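Local coordinates for protein DNA ligase (Aquifex aeolicus, PDB 3QWU) that probably joins nucleic acid ends as an ATP-dependent ligase, and binds adenosine and calcium, at residues 334-337 / 338-342; 109-112 / 113-116; 136-139 / 140-143; 117-120 / 121-125. All coordinates share one frame; numbering follows the deposited sequence.

Interaction 1 of 4, residues 334-337 / 338-342; sequences ERRL and EKEGD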
loop_
_atom_site.group_PDB
_atom_site.type_symbol
_atom_site.label_atom_id
_atom_site.label_comp_id
_atom_site.label_asym_id
_atom_site.label_seq_id
_atom_site.Cartn_x
_atom_site.Cartn_y
_atom_site.Cartn_z
ATOM N N GLU A 334 26.425 3.255 13.752
ATOM C CA GLU A 334 26.691 3.797 15.072
ATOM C C GLU A 334 27.084 5.251 14.964
ATOM O O GLU A 334 27.880 5.580 14.121
ATOM C CB GLU A 334 27.859 3.007 15.720
ATOM C CG GLU A 334 28.278 3.506 17.119
ATOM C CD GLU A 334 29.505 2.787 17.688
ATOM O OE1 GLU A 334 29.514 1.536 17.713
ATOM O OE2 GLU A 334 30.450 3.477 18.143
ATOM N N ARG A 335 26.563 6.115 15.825
ATOM C CA ARG A 335 27.102 7.486 15.944
ATOM C C ARG A 335 27.972 7.620 17.182
ATOM O O ARG A 335 29.126 7.995 17.077
ATOM C CB ARG A 335 26.007 8.538 16.013
ATOM C CG ARG A 335 24.927 8.417 14.969
ATOM C CD ARG A 335 23.702 9.265 15.354
ATOM N NE ARG A 335 23.936 10.702 15.266
ATOM C CZ ARG A 335 23.789 11.441 14.164
ATOM N NH1 ARG A 335 23.403 10.911 12.994
ATOM N NH2 ARG A 335 24.048 12.742 14.236
ATOM N N ARG A 336 27.422 7.289 18.346
ATOM C CA ARG A 336 28.101 7.484 19.647
ATOM C C ARG A 336 28.002 6.240 20.557
ATOM O O ARG A 336 26.914 5.664 20.712
ATOM C CB ARG A 336 27.472 8.669 20.407
ATOM C CG ARG A 336 28.135 10.013 20.230
ATOM C CD ARG A 336 27.475 11.109 21.105
ATOM N NE ARG A 336 27.690 10.870 22.538
ATOM C CZ ARG A 336 26.729 10.723 23.467
ATOM N NH1 ARG A 336 25.429 10.805 23.162
ATOM N NH2 ARG A 336 27.087 10.514 24.738
ATOM N N LEU A 337 29.135 5.833 21.133
ATOM C CA LEU A 337 29.182 4.856 22.216
ATOM C C LEU A 337 30.166 5.358 23.266
ATOM O O LEU A 337 31.375 5.242 23.122
ATOM C CB LEU A 337 29.563 3.467 21.704
ATOM C CG LEU A 337 29.421 2.280 22.684
ATOM C CD1 LEU A 337 28.042 2.186 23.430
ATOM C CD2 LEU A 337 29.704 0.980 21.949
ATOM N N GLU A 338 29.612 5.907 24.336
ATOM C CA GLU A 338 30.356 6.680 25.323
ATOM C C GLU A 338 29.896 6.372 26.761
ATOM O O GLU A 338 28.692 6.336 27.037
ATOM C CB GLU A 338 30.049 8.156 25.089
ATOM C CG GLU A 338 31.049 8.992 24.352
ATOM C CD GLU A 338 30.761 10.475 24.622
ATOM O OE1 GLU A 338 29.576 10.900 24.501
ATOM O OE2 GLU A 338 31.705 11.199 25.000
ATOM N N LYS A 339 30.827 6.208 27.689
ATOM C CA LYS A 339 30.454 6.228 29.093
ATOM C C LYS A 339 29.649 7.486 29.417
ATOM O O LYS A 339 29.904 8.554 28.884
ATOM C CB LYS A 339 31.675 6.185 29.996
ATOM C CG LYS A 339 31.351 5.682 31.384
ATOM C CD LYS A 339 31.262 4.170 31.394
ATOM C CE LYS A 339 30.907 3.650 32.774
ATOM N NZ LYS A 339 29.497 3.970 33.046
ATOM N N GLU A 340 28.648 7.333 30.269
ATOM C CA GLU A 340 27.771 8.423 30.658
ATOM C C GLU A 340 27.210 7.988 32.004
ATOM O O GLU A 340 26.396 7.056 32.076
ATOM C CB GLU A 340 26.676 8.607 29.607
ATOM C CG GLU A 340 25.743 9.804 29.817
ATOM C CD GLU A 340 24.472 9.707 28.963
ATOM O OE1 GLU A 340 23.438 9.212 29.496
ATOM O OE2 GLU A 340 24.512 10.112 27.764
ATOM N N GLY A 341 27.711 8.607 33.074
ATOM C CA GLY A 341 27.394 8.181 34.433
ATOM C C GLY A 341 27.959 6.794 34.602
ATOM O O GLY A 341 29.133 6.565 34.253
ATOM N N ASP A 342 27.125 5.886 35.114
ATOM C CA ASP A 342 27.429 4.430 35.202
ATOM C C ASP A 342 26.948 3.588 33.994
ATOM O O ASP A 342 27.011 2.343 34.036
ATOM C CB ASP A 342 26.787 3.814 36.452
ATOM C CG ASP A 342 27.574 4.080 37.708
ATOM O OD1 ASP A 342 28.822 4.207 37.605
ATOM O OD2 ASP A 342 26.942 4.136 38.795
#
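Arg336 and Glu338 form a salt bridge along one strand, on the surface of the C-terminal region. Both lie on strand 330-340, an outermost strand of a three-stranded antiparallel sheet. This strand makes a beta hairpin with strand 343-352. The two residues stand two apart, so their side chains leave the same side of the strand and can reach each other. The grip is side-on. Arg336 NE gives a hydrogen bond to Glu338 OE1 at 2.7 Å, and Arg336 NH2 gives another to the same Glu338 OE1 at 2.5 Å. Glu338 OE1 lies close to the guanidinium plane, at its edge. It is met on its anti side, and the carboxylate is turned 86° from the guanidinium. The Arg336 chain extends from CB to CD and then bends at chi3 (67°), which swings NE and NH2 round to the glutamate. Glu340 extends the network more loosely: its OE2 is 4.0 Å from Arg336 NH2, a long salt bridge. Across the hairpin, Arg336 NH1 pairs with Glu347 and Glu340 pairs with Arg345. Arg335 and Arg336 both face Glu347 in a classic beta bulge. Leu337 turns to the other side of the strand and packs on Ala316 and Ile317 of helix 313-325. Three carboxylates thus gather round Arg336. They would probably favour its charged form, and the two bonds from NE and NH2 limit how far the guanidinium can turn.

Interaction 2 of 4, residues 109-112 / 113-116; sequences TDRL and PDLI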
loop_
_atom_site.group_PDB
_atom_site.type_symbol
_atom_site.label_atom_id
_atom_site.label_comp_id
_atom_site.label_asym_id
_atom_site.label_seq_id
_atom_site.Cartn_x
_atom_site.Cartn_y
_atom_site.Cartn_z
ATOM N N THR A 109 17.631 -7.418 28.122
ATOM C CA THR A 109 18.336 -8.280 29.097
ATOM C C THR A 109 19.355 -7.516 29.968
ATOM O O THR A 109 19.441 -7.762 31.157
ATOM C CB THR A 109 19.095 -9.443 28.424
ATOM O OG1 THR A 109 18.183 -10.197 27.664
ATOM C CG2 THR A 109 19.779 -10.348 29.484
ATOM N N ASP A 110 20.139 -6.625 29.363
ATOM C CA ASP A 110 21.078 -5.768 30.111
ATOM C C ASP A 110 20.349 -4.907 31.157
ATOM O O ASP A 110 20.799 -4.709 32.279
ATOM C CB ASP A 110 21.796 -4.853 29.105
ATOM C CG ASP A 110 22.715 -3.839 29.767
ATOM O OD1 ASP A 110 22.194 -2.922 30.425
ATOM O OD2 ASP A 110 23.948 -3.950 29.624
ATOM N N ARG A 111 19.219 -4.382 30.787
ATOM C CA ARG A 111 18.554 -3.434 31.659
ATOM C C ARG A 111 17.495 -4.009 32.623
ATOM O O ARG A 111 16.922 -3.249 33.384
ATOM C CB ARG A 111 17.943 -2.334 30.814
ATOM C CG ARG A 111 18.940 -1.549 29.992
ATOM C CD ARG A 111 19.900 -0.770 30.849
ATOM N NE ARG A 111 19.175 0.085 31.786
ATOM C CZ ARG A 111 18.623 1.246 31.473
ATOM N NH1 ARG A 111 17.963 1.911 32.384
ATOM N NH2 ARG A 111 18.726 1.736 30.251
ATOM N N LEU A 112 17.271 -5.335 32.628
ATOM C CA LEU A 112 16.317 -5.978 33.549
ATOM C C LEU A 112 16.389 -5.474 34.997
ATOM O O LEU A 112 15.366 -5.150 35.600
ATOM C CB LEU A 112 16.495 -7.498 33.511
ATOM C CG LEU A 112 15.948 -8.196 32.254
ATOM C CD1 LEU A 112 16.042 -9.765 32.362
ATOM C CD2 LEU A 112 14.508 -7.761 31.967
ATOM N N PRO A 113 17.599 -5.369 35.559
ATOM C CA PRO A 113 17.686 -4.906 36.962
ATOM C C PRO A 113 17.233 -3.474 37.229
ATOM O O PRO A 113 16.740 -3.152 38.301
ATOM C CB PRO A 113 19.177 -5.093 37.303
ATOM C CG PRO A 113 19.680 -6.169 36.260
ATOM C CD PRO A 113 18.902 -5.810 35.027
ATOM N N ASP A 114 17.345 -2.617 36.247
ATOM C CA ASP A 114 16.722 -1.318 36.331
ATOM C C ASP A 114 15.241 -1.312 36.025
ATOM O O ASP A 114 14.533 -0.394 36.454
ATOM C CB ASP A 114 17.423 -0.383 35.382
ATOM C CG ASP A 114 18.859 -0.197 35.745
ATOM O OD1 ASP A 114 19.119 -0.106 36.960
ATOM O OD2 ASP A 114 19.712 -0.157 34.848
ATOM N N LEU A 115 14.757 -2.296 35.267
ATOM C CA LEU A 115 13.385 -2.275 34.799
ATOM C C LEU A 115 12.369 -2.946 35.748
ATOM O O LEU A 115 11.196 -2.512 35.845
ATOM C CB LEU A 115 13.302 -2.900 33.417
ATOM C CG LEU A 115 14.058 -2.156 32.290
ATOM C CD1 LEU A 115 14.061 -3.038 31.066
ATOM C CD2 LEU A 115 13.449 -0.821 31.956
ATOM N N ILE A 116 12.805 -3.981 36.454
ATOM C CA ILE A 116 11.887 -4.843 37.178
ATOM C C ILE A 116 12.650 -5.722 38.161
ATOM O O ILE A 116 13.741 -6.222 37.883
ATOM C CB ILE A 116 11.067 -5.707 36.211
ATOM C CG1 ILE A 116 10.000 -6.473 36.981
ATOM C CG2 ILE A 116 11.957 -6.710 35.412
ATOM C CD1 ILE A 116 9.092 -7.301 36.124
#
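Leu112 O accepts two backbone hydrogen bonds near the end of helix 106-115. Ile116 N is 2.9 Å from Leu112 O and comes in nearly along the C=O axis. Leu115 N is also 2.9 Å from Leu112 O but sits well above the carbonyl plane. Arg111 O receives only weak bonds from Asp114 N and Leu115 N. Pro113 has no N-H to give to the turn before, and the helix is kinked here. Pro113 CD lies 3.3 Å from Leu112 CB, next to it in the chain. On the polar side, Arg111 NE bonds to Asp114 OD2 at 3.1 Å, with an N-H...O angle of 151°. The bond uses the anti lone pair of Asp114 OD2 and is tilted 21° from the guanidinium plane. The Arg111 chain folds back at chi2 and chi3, which carries NE over to the aspartate. The rest of the guanidinium is held from outside, NH1 by Asp151 and NH2 by Lys309 O. Asp114 OD2 also meets Tyr343 OH. Leu115 CD1 rests 4.0 Å from Arg111 CB, and Leu115 and Ile116 both pack on Leu154 of strand 153-161. Mixed i to i+3 and i to i+4 bonds of this kind are typical of a helix C-terminus, here a proline-kinked one.

Interaction 3 of 4, residues 136-139 / 140-143; sequences PENP and YIEE. With CA (calcium ion), chain D.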
loop_
_atom_site.group_PDB
_atom_site.type_symbol
_atom_site.label_atom_id
_atom_site.label_comp_id
_atom_site.label_asym_id
_atom_site.label_seq_id
_atom_site.Cartn_x
_atom_site.Cartn_y
_atom_site.Cartn_z
ATOM N N PRO A 136 11.174 6.859 25.369
ATOM C CA PRO A 136 11.731 7.531 24.216
ATOM C C PRO A 136 13.157 7.071 23.906
ATOM O O PRO A 136 13.637 7.266 22.794
ATOM C CB PRO A 136 11.750 8.985 24.647
ATOM C CG PRO A 136 11.940 8.911 26.159
ATOM C CD PRO A 136 11.179 7.691 26.576
ATOM N N GLU A 137 13.836 6.465 24.867
ATOM C CA GLU A 137 15.181 6.010 24.607
ATOM C C GLU A 137 15.299 4.474 24.531
ATOM O O GLU A 137 16.026 3.863 25.302
ATOM C CB GLU A 137 16.090 6.594 25.678
ATOM C CG GLU A 137 16.026 8.092 25.725
ATOM C CD GLU A 137 16.783 8.670 26.903
ATOM O OE1 GLU A 137 17.594 7.968 27.552
ATOM O OE2 GLU A 137 16.557 9.846 27.190
ATOM N N ASN A 138 14.589 3.875 23.586
ATOM C CA ASN A 138 14.703 2.478 23.278
ATOM C C ASN A 138 15.136 2.296 21.827
ATOM O O ASN A 138 15.052 3.209 21.057
ATOM C CB ASN A 138 13.396 1.730 23.574
ATOM C CG ASN A 138 12.388 1.811 22.450
ATOM O OD1 ASN A 138 12.412 1.020 21.507
ATOM N ND2 ASN A 138 11.480 2.766 22.555
ATOM N N PRO A 139 15.639 1.105 21.464
ATOM C CA PRO A 139 16.254 0.997 20.151
ATOM C C PRO A 139 15.345 0.428 19.119
ATOM O O PRO A 139 15.760 0.278 18.006
ATOM C CB PRO A 139 17.417 0.028 20.392
ATOM C CG PRO A 139 16.995 -0.769 21.660
ATOM C CD PRO A 139 15.755 -0.151 22.211
ATOM N N TYR A 140 14.107 0.129 19.460
ATOM C CA TYR A 140 13.206 -0.499 18.495
ATOM C C TYR A 140 12.130 0.426 17.870
ATOM O O TYR A 140 11.696 0.198 16.764
ATOM C CB TYR A 140 12.510 -1.660 19.178
ATOM C CG TYR A 140 13.434 -2.787 19.512
ATOM C CD1 TYR A 140 14.005 -3.528 18.524
ATOM C CD2 TYR A 140 13.760 -3.082 20.834
ATOM C CE1 TYR A 140 14.839 -4.575 18.828
ATOM C CE2 TYR A 140 14.593 -4.101 21.153
ATOM C CZ TYR A 140 15.144 -4.862 20.141
ATOM O OH TYR A 140 15.981 -5.903 20.426
ATOM N N ILE A 141 11.728 1.457 18.594
ATOM C CA ILE A 141 10.513 2.206 18.335
ATOM C C ILE A 141 10.840 3.669 18.657
ATOM O O ILE A 141 11.295 3.994 19.759
ATOM C CB ILE A 141 9.392 1.656 19.281
ATOM C CG1 ILE A 141 9.029 0.216 18.878
ATOM C CG2 ILE A 141 8.139 2.511 19.287
ATOM C CD1 ILE A 141 8.503 0.084 17.454
ATOM N N GLU A 142 10.689 4.530 17.667
ATOM C CA GLU A 142 10.886 5.961 17.786
ATOM C C GLU A 142 9.889 6.549 18.779
ATOM O O GLU A 142 10.225 7.354 19.635
ATOM C CB GLU A 142 10.633 6.522 16.393
ATOM C CG GLU A 142 10.624 8.014 16.239
ATOM C CD GLU A 142 10.007 8.401 14.901
ATOM O OE1 GLU A 142 9.888 7.481 14.036
ATOM O OE2 GLU A 142 9.635 9.595 14.739
ATOM N N GLU A 143 8.627 6.115 18.641
ATOM C CA GLU A 143 7.506 6.618 19.477
ATOM C C GLU A 143 7.619 6.225 20.949
ATOM O O GLU A 143 8.177 5.174 21.288
ATOM C CB GLU A 143 6.126 6.080 18.980
ATOM C CG GLU A 143 5.574 6.677 17.652
ATOM C CD GLU A 143 4.130 6.197 17.325
ATOM O OE1 GLU A 143 3.943 5.008 16.944
ATOM O OE2 GLU A 143 3.169 7.027 17.439
HETATM CA CA CA D . 1.679 4.114 17.682
HETATM O O HOH W 1 0.304 2.430 17.134
HETATM O O HOH W 2 2.916 2.161 17.261
#
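The Tyr140 ring and the Asn138 amide are the flat groups of this turn, and Pro139 lies between them in the chain. Pro139 CD is 3.8 Å from Tyr140 CD2, and the two rings cross at a slant. Leu319, Leu322 and Leu323 of helix 313-325 also touch the tyrosine, and its ring meets that of Tyr84. The Asn138 amide turns its oxygen to the backbone N-H groups that follow. Its CG sits between the backbone N and the carbonyl carbon (chi1 84°), which brings OD1 to Tyr140 N and Ile141 N. Tyr140 N bonds to Asn138 OD1 at 2.8 Å, tilted 33° from the amide carbonyl plane. Ile141 N adds a weak bond to Asn138 OD1 at 3.0 Å. The bond from Tyr140 N, two residues on, makes this an Asx turn. Asn138 ND2 bonds to Gly135 O, so both ends of the buried amide are used. An alanine here would probably leave Tyr140 N and Ile141 N without their side-chain acceptor and let the turn move. Two residues beyond Ile141, Glu143 OE1 binds the calcium ion at 2.5 Å; the other Glu143 oxygen, OE2, stays 3.3 Å from the calcium. Asp82 and Asp239 complete the protein ligands, and two waters bind as well, the nearer oxygen at 2.2 Å from the calcium. The loop runs between strands 127-134 and 153-161. Its Tyr140 end packs on helix 313-325, while Glu143 touches Met238 and Thr242 of helix 233-242.

Interaction 4 of 4, residues 117-120 / 121-125; sequences DLRI and LDENP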
loop_
_atom_site.group_PDB
_atom_site.type_symbol
_atom_site.label_atom_id
_atom_site.label_comp_id
_atom_site.label_asym_id
_atom_site.label_seq_id
_atom_site.Cartn_x
_atom_site.Cartn_y
_atom_site.Cartn_z
ATOM N N ASP A 117 12.076 -5.875 39.340
ATOM C CA ASP A 117 12.602 -6.741 40.380
ATOM C C ASP A 117 12.121 -8.189 40.086
ATOM O O ASP A 117 10.920 -8.439 39.969
ATOM C CB ASP A 117 12.105 -6.192 41.727
ATOM C CG ASP A 117 12.319 -7.142 42.916
ATOM O OD1 ASP A 117 13.222 -8.042 42.889
ATOM O OD2 ASP A 117 11.535 -6.960 43.899
ATOM N N LEU A 118 13.065 -9.127 40.032
ATOM C CA LEU A 118 12.816 -10.479 39.585
ATOM C C LEU A 118 12.864 -11.568 40.686
ATOM O O LEU A 118 12.994 -12.767 40.386
ATOM C CB LEU A 118 13.758 -10.793 38.418
ATOM C CG LEU A 118 13.300 -10.079 37.119
ATOM C CD1 LEU A 118 14.313 -10.300 35.977
ATOM C CD2 LEU A 118 11.854 -10.515 36.659
ATOM N N ARG A 119 12.713 -11.137 41.944
ATOM C CA ARG A 119 12.341 -12.008 43.092
ATOM C C ARG A 119 11.212 -12.966 42.737
ATOM O O ARG A 119 11.288 -14.154 43.028
ATOM C CB ARG A 119 11.870 -11.131 44.278
ATOM C CG ARG A 119 11.766 -11.787 45.633
ATOM C CD ARG A 119 11.521 -10.726 46.735
ATOM N NE ARG A 119 10.221 -10.886 47.420
ATOM C CZ ARG A 119 9.197 -10.015 47.408
ATOM N NH1 ARG A 119 9.272 -8.863 46.735
ATOM N NH2 ARG A 119 8.062 -10.295 48.073
ATOM N N ILE A 120 10.160 -12.442 42.111
ATOM C CA ILE A 120 9.041 -13.294 41.614
ATOM C C ILE A 120 9.493 -14.550 40.825
ATOM O O ILE A 120 8.969 -15.638 41.019
ATOM C CB ILE A 120 8.028 -12.483 40.793
ATOM C CG1 ILE A 120 6.878 -13.367 40.298
ATOM C CG2 ILE A 120 8.683 -11.851 39.582
ATOM C CD1 ILE A 120 5.792 -12.583 39.546
ATOM N N LEU A 121 10.485 -14.412 39.975
ATOM C CA LEU A 121 11.024 -15.571 39.265
ATOM C C LEU A 121 11.827 -16.448 40.239
ATOM O O LEU A 121 11.675 -17.681 40.256
ATOM C CB LEU A 121 11.881 -15.155 38.027
ATOM C CG LEU A 121 11.139 -14.354 36.908
ATOM C CD1 LEU A 121 12.046 -13.991 35.729
ATOM C CD2 LEU A 121 9.870 -15.081 36.395
ATOM N N ASP A 122 12.655 -15.841 41.074
ATOM C CA ASP A 122 13.380 -16.627 42.061
ATOM C C ASP A 122 12.424 -17.532 42.835
ATOM O O ASP A 122 12.757 -18.700 43.097
ATOM C CB ASP A 122 14.152 -15.741 43.023
ATOM C CG ASP A 122 15.246 -14.946 42.331
ATOM O OD1 ASP A 122 15.704 -15.367 41.244
ATOM O OD2 ASP A 122 15.642 -13.893 42.861
ATOM N N GLU A 123 11.252 -17.012 43.188
ATOM C CA GLU A 123 10.283 -17.748 43.999
ATOM C C GLU A 123 9.332 -18.585 43.163
ATOM O O GLU A 123 8.705 -19.468 43.674
ATOM C CB GLU A 123 9.478 -16.798 44.910
ATOM C CG GLU A 123 10.414 -16.020 45.858
ATOM C CD GLU A 123 9.710 -15.172 46.906
ATOM O OE1 GLU A 123 8.478 -15.027 46.885
ATOM O OE2 GLU A 123 10.402 -14.642 47.774
ATOM N N ASN A 124 9.222 -18.288 41.880
ATOM C CA ASN A 124 8.343 -18.985 40.975
ATOM C C ASN A 124 9.082 -19.139 39.647
ATOM O O ASN A 124 8.716 -18.505 38.676
ATOM C CB ASN A 124 7.067 -18.169 40.781
ATOM C CG ASN A 124 6.454 -17.668 42.127
ATOM O OD1 ASN A 124 5.554 -18.323 42.661
ATOM N ND2 ASN A 124 6.947 -16.515 42.666
ATOM N N PRO A 125 10.139 -19.992 39.594
ATOM C CA PRO A 125 10.972 -20.148 38.350
ATOM C C PRO A 125 10.286 -20.701 37.082
ATOM O O PRO A 125 10.872 -20.683 36.016
ATOM C CB PRO A 125 12.128 -21.072 38.794
ATOM C CG PRO A 125 11.650 -21.711 40.051
ATOM C CD PRO A 125 10.696 -20.757 40.723
#
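Ile120 and Asn124 cross at about a right angle, and the Asn124 amide reaches back to the Ile120 backbone. Asn124 ND2 gives a hydrogen bond to Ile120 O at 2.8 Å, with an N-H...O angle of 160°. It lies on a lone pair in the carbonyl plane, and Ile120 O lies in the plane of the amide. Asn124 N adds a weak bond to Ile120 O. The Asn124 CG is turned anti to its own carbonyl carbon (chi1 -48°), which points the amide back along the helix. Asn124 ND2 also bonds to Tyr180 OH of helix 170-180. A leucine in its place would probably cost Ile120 O its straight bond from the amide and Tyr180 OH a partner. Leu118 and Leu121 lie side by side and point the same way, with Leu118 CD2 3.6 Å from Leu121 CD1. Both pack on Ile129 of strand 127-134. The short helix 119-123 starts after Leu118, its N-cap residue, and Asn124 is the first residue past its end. Just before it, Asp117 OD1 accepts from Arg119 N at 3.3 Å, an Asx turn that opens the helix. Inside the helix, Asp122 N bonds to Leu118 O and Glu123 N to Arg119 O, the usual i to i+4 pattern. Arg119 and Glu123 also run side by side on the exposed side. Their flat ends are turned 86° apart. Arg119 NE and Glu123 OE2 make only a long salt bridge of 3.8 Å, while Glu123 OE1 is hydrogen-bonded to Tyr180 OH.

In the fold
Interactions 2 and 4 follow each other in the chain and touch, with Leu112 CD1 4.0 Å from Leu118 CD1. Both are partly buried: the kinked last turn of one helix, and a whole short helix with its cap. Backbone bonds and leucine packing hold both; interaction 2 adds a salt bridge, interaction 4 only a long one. Interaction 3, also partly buried, has no regular structure; one asparagine shapes its turn, and it carries a calcium ligand. These three lie in the RNA ligase part of the chain. Interaction 1, in the C-terminal region, is a surface contact almost wholly of charge. The regions still meet: Asp114 reaches Tyr343, and Arg345 pairs with both Glu137 and Glu340.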